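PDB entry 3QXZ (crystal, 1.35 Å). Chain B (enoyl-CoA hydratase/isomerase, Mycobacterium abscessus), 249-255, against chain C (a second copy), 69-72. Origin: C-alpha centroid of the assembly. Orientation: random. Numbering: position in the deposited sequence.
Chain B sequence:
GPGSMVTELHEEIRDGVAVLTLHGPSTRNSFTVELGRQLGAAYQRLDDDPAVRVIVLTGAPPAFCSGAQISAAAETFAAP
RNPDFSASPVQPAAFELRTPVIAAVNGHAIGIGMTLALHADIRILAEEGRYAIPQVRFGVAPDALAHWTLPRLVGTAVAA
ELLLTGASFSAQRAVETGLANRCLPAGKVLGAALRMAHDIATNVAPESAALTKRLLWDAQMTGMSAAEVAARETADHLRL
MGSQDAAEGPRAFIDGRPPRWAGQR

Chain B (249-255) GPRAFID
Chain C, residues 69-72: QISA

Residues 249-255 of chain B continue a helix that begins earlier in the chain, and residues 69-72 of chain C, an irregular, extended segment, lie against one side of it. The side-chain packing is apolar, part of it against the backbone of chain C; no hydrogen bond crosses between the modelled atoms, and 286 Å² is buried in all. In register, the CA atoms of Pro B250 and Ile C70 are 6.0 Å apart, and those of Arg B251 and Ala C72 4.5 Å. Gln C69 (phi/psi -69/143), unmodelled beyond CB, does not touch the helix stretch.

Gly B249 (-54/-57) does not touch residues 69-72 of chain C, but its O accepts a hydrogen bond from Phe B253 N at 3.1 Å. Glycine suits the site: an ideal CB would lie 3.0 Å from Pro B250 CD. Pro B250 (-66/-38) follows. Its nitrogen carries no hydrogen and cannot bond to the preceding turn, and the helix is kinked here. The ring is C-gamma exo. The CA-to-CB bond points toward the other stretch, and Pro B250 CB lies 3.3 Å from Ser C71 O and 4.2 Å from Ile C70 CB, so a compact, rigid residue packs closely on the other chain. Its O still accepts from Ile B254 N at 3.0 Å.

Arg B251 (-60/-48) points its CA-to-CB bond sideways, and nothing is modelled beyond CB. Its backbone N lies 4.3 Å from Ser C71 O, without a hydrogen bond. Ala B252 (-63/-43) does not touch residues 69-72; its single methyl suits a buried site.

Phe B253 (-58/-46; chi1 -178°, t; chi2 92°) points toward chain C. Its CD2 meets Ile C70 CD1 at 3.5 Å, the methyl approaching the ring obliquely. Ile C70 (-113/159; chi1 64°, p; chi2 158°, t) points toward the helix, and the same CD1 lies 3.9 Å from Ile B254 CG1. A long, branched aliphatic side chain thus packs against successive residues.

Ile B254 (-67/-25), also pointing toward its partner, has the largest covered area on the chain B side. With chi1 -68° (m) and chi2 166° (t), its CD1 lies 3.7 Å from Ser C71 C, 3.6 Å from Ala C72 N and 3.7 Å from Ala C72 CB. Ala C72 (phi -98), directed sideways, offers a methyl to this packing. Ser C71 (-143/152; chi1 -180°, t) points away, its OG making a weak 3.4 Å hydrogen bond to Ala C72 O.

Asp B255 (-90/-6; chi1 -67°, m; chi2 -22°), polar at an exposed site, does not touch residues 69-72. Its N donates to Arg B251 O at 3.2 Å and weakly to Ala B252 O at 3.1 Å.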

ATOM      1  N   GLY B 249     -22.168  24.973   0.773  1.00 15.62           N
ATOM      2  CA  GLY B 249     -21.058  24.593  -0.133  1.00 15.28           C
ATOM      3  C   GLY B 249     -21.396  24.813  -1.604  1.00 15.55           C
ATOM      4  O   GLY B 249     -20.687  25.549  -2.312  1.00 15.42           O
ATOM      5  N   PRO B 250     -22.486  24.198  -2.073  1.00 16.41           N
ATOM      6  CA  PRO B 250     -22.852  24.430  -3.472  1.00 16.96           C
ATOM      7  C   PRO B 250     -23.263  25.874  -3.775  1.00 17.94           C
ATOM      8  O   PRO B 250     -22.922  26.373  -4.846  1.00 18.33           O
ATOM      9  CB  PRO B 250     -24.014  23.471  -3.721  1.00 17.38           C
ATOM     10  CG  PRO B 250     -24.190  22.647  -2.503  1.00 17.88           C
ATOM     11  CD  PRO B 250     -23.276  23.132  -1.426  1.00 16.03           C
ATOM     12  N   ARG B 251     -23.981  26.518  -2.856  1.00 18.30           N
ATOM     13  CA  ARG B 251     -24.424  27.912  -3.052  1.00 19.49           C
ATOM     14  C   ARG B 251     -23.240  28.849  -3.225  1.00 20.97           C
ATOM     15  O   ARG B 251     -23.208  29.667  -4.150  1.00 21.82           O
ATOM     16  CB  ARG B 251     -25.297  28.374  -1.890  1.00 19.87           C
ATOM     17  N   ALA B 252     -22.252  28.726  -2.346  1.00 20.84           N
ATOM     18  CA  ALA B 252     -21.043  29.551  -2.434  1.00 21.90           C
ATOM     19  C   ALA B 252     -20.257  29.291  -3.725  1.00 22.67           C
ATOM     20  O   ALA B 252     -19.807  30.239  -4.385  1.00 23.50           O
ATOM     21  CB  ALA B 252     -20.171  29.342  -1.216  1.00 21.57           C
ATOM     22  N   PHE B 253     -20.116  28.021  -4.099  1.00 23.69           N
ATOM     23  CA  PHE B 253     -19.440  27.623  -5.341  1.00 24.21           C
ATOM     24  C   PHE B 253     -20.097  28.258  -6.587  1.00 25.51           C
ATOM     25  O   PHE B 253     -19.398  28.806  -7.455  1.00 25.82           O
ATOM     26  CB  PHE B 253     -19.412  26.090  -5.446  1.00 24.32           C
ATOM     27  CG  PHE B 253     -18.705  25.561  -6.670  1.00 25.32           C
ATOM     28  CD1 PHE B 253     -17.347  25.247  -6.628  1.00 27.49           C
ATOM     29  CD2 PHE B 253     -19.406  25.343  -7.852  1.00 26.45           C
ATOM     30  CE1 PHE B 253     -16.698  24.735  -7.757  1.00 27.76           C
ATOM     31  CE2 PHE B 253     -18.765  24.846  -8.989  1.00 27.08           C
ATOM     32  CZ  PHE B 253     -17.413  24.539  -8.940  1.00 27.56           C
ATOM     33  N   ILE B 254     -21.427  28.215  -6.647  1.00 25.14           N
ATOM     34  CA  ILE B 254     -22.181  28.768  -7.777  1.00 26.50           C
ATOM     35  C   ILE B 254     -22.058  30.303  -7.840  1.00 28.17           C
ATOM     36  O   ILE B 254     -22.190  30.907  -8.913  1.00 28.74           O
ATOM     37  CB  ILE B 254     -23.646  28.263  -7.767  1.00 25.81           C
ATOM     38  CG1 ILE B 254     -23.666  26.760  -8.079  1.00 25.13           C
ATOM     39  CG2 ILE B 254     -24.518  29.005  -8.793  1.00 26.10           C
ATOM     40  CD1 ILE B 254     -24.959  26.072  -7.779  1.00 24.12           C
ATOM     41  N   ASP B 255     -21.778  30.923  -6.699  1.00 29.43           N
ATOM     42  CA  ASP B 255     -21.500  32.365  -6.652  1.00 31.20           C
ATOM     43  C   ASP B 255     -20.028  32.715  -6.818  1.00 31.55           C
ATOM     44  O   ASP B 255     -19.677  33.900  -6.910  1.00 32.57           O
ATOM     45  CB  ASP B 255     -21.977  32.957  -5.334  1.00 31.82           C
ATOM     46  CG  ASP B 255     -23.472  32.925  -5.181  1.00 32.96           C
ATOM     47  OD1 ASP B 255     -24.194  32.836  -6.202  1.00 36.42           O
ATOM     48  OD2 ASP B 255     -23.931  33.001  -4.024  1.00 35.40           O
TER
ATOM     49  N   GLN C  69     -24.889  16.261  -9.677  1.00 16.00           N
ATOM     50  CA  GLN C  69     -25.341  17.620  -9.915  1.00 18.52           C
ATOM     51  C   GLN C  69     -25.346  18.409  -8.616  1.00 19.74           C
ATOM     52  O   GLN C  69     -25.652  17.873  -7.549  1.00 20.44           O
ATOM     53  CB  GLN C  69     -26.741  17.606 -10.520  1.00 19.07           C
ATOM     54  N   ILE C  70     -24.986  19.680  -8.707  1.00 21.80           N
ATOM     55  CA  ILE C  70     -25.054  20.560  -7.543  1.00 23.67           C
ATOM     56  C   ILE C  70     -26.138  21.615  -7.775  1.00 25.32           C
ATOM     57  O   ILE C  70     -26.543  21.855  -8.918  1.00 26.25           O
ATOM     58  CB  ILE C  70     -23.683  21.198  -7.204  1.00 23.34           C
ATOM     59  CG1 ILE C  70     -23.202  22.128  -8.327  1.00 21.99           C
ATOM     60  CG2 ILE C  70     -22.634  20.105  -6.914  1.00 23.36           C
ATOM     61  CD1 ILE C  70     -22.178  23.158  -7.887  1.00 22.99           C
ATOM     62  N   SER C  71     -26.629  22.219  -6.698  1.00 27.30           N
ATOM     63  CA  SER C  71     -27.735  23.171  -6.807  1.00 29.31           C
ATOM     64  C   SER C  71     -27.597  24.345  -5.840  1.00 30.28           C
ATOM     65  O   SER C  71     -27.005  24.213  -4.763  1.00 30.74           O
ATOM     66  CB  SER C  71     -29.075  22.457  -6.589  1.00 29.62           C
ATOM     67  OG  SER C  71     -30.156  23.370  -6.699  1.00 32.10           O
ATOM     68  N   ALA C  72     -28.157  25.488  -6.233  1.00 31.59           N
ATOM     69  CA  ALA C  72     -28.112  26.705  -5.414  1.00 32.44           C
ATOM     70  C   ALA C  72     -29.404  26.901  -4.623  1.00 33.20           C
ATOM     71  O   ALA C  72     -30.325  26.079  -4.696  1.00 33.93           O
ATOM     72  CB  ALA C  72     -27.832  27.930  -6.287  1.00 32.80           C
TER